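Local coordinates for protein translation initiation factor 6 (Methanocaldococcus jannaschii, PDB 1G61) that binds the 50S ribosomal subunit and keeps it from joining the 30S subunit to form the 70S initiation complex, at residues 18-23 against 61-66. Numbering follows the deposited sequence.
Sequences LALTTE and SLSVAN
At the centre of the alpha/beta propeller of the IF6 fold, the innermost strands of adjacent blades face one another, and Leu20 of strand 20-21 and Thr22 just after it meet Ser63, Ala65 and Asn66 on and beside strand 64-65. Each of these short strands is the edge of its own three-stranded sheet, hydrogen-bonded to the next strand of that sheet through Leu20 with Leu27 and Val64 with Leu71. The pair illustrates how the touching parts, residues 20-22 and 63-66, can run in nearly the same direction, 15° apart, without joining into one sheet: no direct hydrogen bond crosses, and the CA atoms of Leu20 and Val64 are 7.0 Å apart. Side chains fill the interval.

Leu20 reaches across with both methyls. Its chi1 of 66° sets CG between the backbone N and the carbonyl carbon, and from there the branches divide. CD2 presses on the backbone of Ser63, 3.3 Å from Ser63 O, and also touches Ser63 OG at 3.7 Å; that hydroxyl is engaged by Leu71 O within its own blade. CD1 meets the methyl of Ala65, with 3.8 Å between Leu20 CD1 and Ala65 CB.

Two residues on, Thr22 repeats the approach with a smaller group. CG2, anti to its own carbonyl carbon, lies 3.6 Å from Ala65 CB and packs against the Ala65 carbonyl, so the alanine methyl is touched by both Leu20 and Thr22. The two backbones draw closer here, with 5.3 Å between the CA atoms of Thr22 and Asn66. The other branch of Thr22 turns to polar partners: OG1 accepts hydrogen bonds from the backbone N-H groups of Glu24 and Ile25. A water bridges the two segments, its O 2.7 Å from Thr22 OG1. The same water O is 2.9 Å from Asn66 O.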
ATOM      1  N   LEU A  18       7.671   1.073   4.803  1.00  6.74           N
ATOM      2  CA  LEU A  18       8.879   0.917   4.029  1.00  6.67           C
ATOM      3  C   LEU A  18       8.683   0.430   2.593  1.00  6.66           C
ATOM      4  O   LEU A  18       9.649   0.387   1.829  1.00 10.38           O
ATOM      5  CB  LEU A  18       9.789  -0.121   4.743  1.00  9.04           C
ATOM      6  CG  LEU A  18      10.337   0.323   6.112  1.00  8.61           C
ATOM      7  CD1 LEU A  18      11.090  -0.845   6.734  1.00 10.60           C
ATOM      8  CD2 LEU A  18      11.282   1.519   5.950  1.00 12.05           C
ATOM      9  N   ALA A  19       7.478   0.032   2.207  1.00  6.53           N
ATOM     10  CA  ALA A  19       7.264  -0.625   0.934  1.00  6.89           C
ATOM     11  C   ALA A  19       5.839  -0.524   0.469  1.00  6.51           C
ATOM     12  O   ALA A  19       4.952  -0.296   1.268  1.00  7.26           O
ATOM     13  CB  ALA A  19       7.559  -2.128   1.092  1.00  9.39           C
ATOM     14  N   LEU A  20       5.652  -0.690  -0.842  1.00  6.89           N
ATOM     15  CA  LEU A  20       4.291  -0.795  -1.378  1.00  7.45           C
ATOM     16  C   LEU A  20       4.318  -1.899  -2.441  1.00  7.35           C
ATOM     17  O   LEU A  20       5.378  -2.181  -3.060  1.00  8.03           O
ATOM     18  CB  LEU A  20       3.721   0.486  -1.919  1.00  9.06           C
ATOM     19  CG  LEU A  20       4.371   1.110  -3.154  1.00 10.32           C
ATOM     20  CD1 LEU A  20       3.904   0.571  -4.501  1.00 11.93           C
ATOM     21  CD2 LEU A  20       4.004   2.593  -3.158  1.00 16.83           C
ATOM     22  N   THR A  21       3.171  -2.459  -2.762  1.00  7.94           N
ATOM     23  CA  THR A  21       3.051  -3.401  -3.868  1.00  7.43           C
ATOM     24  C   THR A  21       1.752  -3.211  -4.657  1.00  6.60           C
ATOM     25  O   THR A  21       0.745  -2.706  -4.142  1.00  9.17           O
ATOM     26  CB  THR A  21       3.095  -4.854  -3.312  1.00  7.50           C
ATOM     27  OG1 THR A  21       3.362  -5.772  -4.402  1.00  9.06           O
ATOM     28  CG2 THR A  21       1.842  -5.286  -2.573  1.00  9.32           C
ATOM     29  N   THR A  22       1.825  -3.647  -5.906  1.00  6.64           N
ATOM     30  CA  THR A  22       0.651  -3.841  -6.738  1.00  6.61           C
ATOM     31  C   THR A  22       0.632  -5.333  -7.098  1.00  7.07           C
ATOM     32  O   THR A  22       1.370  -6.136  -6.496  1.00  7.37           O
ATOM     33  CB  THR A  22       0.668  -2.948  -7.979  1.00  6.95           C
ATOM     34  OG1 THR A  22       1.651  -3.422  -8.897  1.00  7.84           O
ATOM     35  CG2 THR A  22       0.999  -1.524  -7.575  1.00  7.59           C
ATOM     36  N   GLU A  23      -0.216  -5.708  -8.068  1.00  8.05           N
ATOM     37  CA  GLU A  23      -0.136  -7.066  -8.625  1.00  8.17           C
ATOM     38  C   GLU A  23       1.161  -7.248  -9.413  1.00  9.04           C
ATOM     39  O   GLU A  23       1.569  -8.415  -9.567  1.00 10.39           O
ATOM     40  CB  GLU A  23      -1.305  -7.400  -9.552  1.00  8.52           C
ATOM     41  CG  GLU A  23      -2.672  -7.308  -8.873  1.00  9.45           C
ATOM     42  CD  GLU A  23      -2.845  -8.387  -7.833  1.00 10.92           C
ATOM     43  OE1 GLU A  23      -2.461  -9.559  -8.072  1.00 13.08           O
ATOM     44  OE2 GLU A  23      -3.390  -8.094  -6.745  1.00 13.23           O
ATOM     45  N   SER A  61       5.026   4.987   2.880  1.00  7.75           N
ATOM     46  CA  SER A  61       4.366   6.158   3.400  1.00  7.21           C
ATOM     47  C   SER A  61       4.279   7.297   2.383  1.00  6.53           C
ATOM     48  O   SER A  61       3.371   8.126   2.492  1.00  7.09           O
ATOM     49  CB  SER A  61       5.056   6.682   4.666  1.00  8.12           C
ATOM     50  OG  SER A  61       4.739   5.802   5.760  1.00 11.08           O
ATOM     51  N   LEU A  62       5.226   7.307   1.449  1.00  6.61           N
ATOM     52  CA  LEU A  62       5.325   8.461   0.551  1.00  7.35           C
ATOM     53  C   LEU A  62       4.676   8.257  -0.802  1.00  7.06           C
ATOM     54  O   LEU A  62       4.460   9.227  -1.526  1.00  8.60           O
ATOM     55  CB  LEU A  62       6.808   8.795   0.308  1.00  9.30           C
ATOM     56  CG  LEU A  62       7.569   9.363   1.513  1.00  8.55           C
ATOM     57  CD1 LEU A  62       9.058   9.396   1.159  1.00 16.50           C
ATOM     58  CD2 LEU A  62       6.986  10.735   1.795  1.00 16.23           C
ATOM     59  N   SER A  63       4.362   7.029  -1.189  1.00  7.68           N
ATOM     60  CA  SER A  63       3.913   6.751  -2.555  1.00  8.38           C
ATOM     61  C   SER A  63       2.775   5.755  -2.532  1.00  6.88           C
ATOM     62  O   SER A  63       2.573   5.068  -1.526  1.00  8.23           O
ATOM     63  CB  SER A  63       5.129   6.235  -3.340  1.00 11.70           C
ATOM     64  OG  SER A  63       4.694   5.881  -4.639  1.00 19.82           O
ATOM     65  N   VAL A  64       2.056   5.680  -3.661  1.00  8.78           N
ATOM     66  CA  VAL A  64       0.893   4.827  -3.902  1.00  9.89           C
ATOM     67  C   VAL A  64       0.950   4.293  -5.306  1.00  7.63           C
ATOM     68  O   VAL A  64       1.383   5.035  -6.204  1.00  9.11           O
ATOM     69  CB  VAL A  64      -0.347   5.761  -3.811  1.00 16.45           C
ATOM     70  CG1 VAL A  64      -1.583   5.118  -4.287  1.00 14.72           C
ATOM     71  CG2 VAL A  64      -0.501   6.258  -2.378  1.00 19.04           C
ATOM     72  N   ALA A  65       0.492   3.065  -5.537  1.00  7.00           N
ATOM     73  CA  ALA A  65       0.430   2.586  -6.904  1.00  7.10           C
ATOM     74  C   ALA A  65      -0.667   1.550  -7.073  1.00  5.99           C
ATOM     75  O   ALA A  65      -1.081   0.908  -6.099  1.00  7.75           O
ATOM     76  CB  ALA A  65       1.754   1.966  -7.367  1.00  7.90           C
ATOM     77  N   ASN A  66      -1.112   1.438  -8.313  1.00  7.11           N
ATOM     78  CA  ASN A  66      -2.017   0.321  -8.642  1.00  6.43           C
ATOM     79  C   ASN A  66      -1.624  -0.126 -10.054  1.00  5.98           C
ATOM     80  O   ASN A  66      -0.513   0.191 -10.523  1.00  8.17           O
ATOM     81  CB  ASN A  66      -3.479   0.675  -8.450  1.00  6.93           C
ATOM     82  CG  ASN A  66      -4.054   1.630  -9.473  1.00  7.13           C
ATOM     83  OD1 ASN A  66      -3.305   2.137 -10.339  1.00  6.72           O
ATOM     84  ND2 ASN A  66      -5.378   1.861  -9.394  1.00  6.54           N
TER
HETATM   85  O   HOH W   1       1.515  -1.777 -11.090  1.00 10.33           O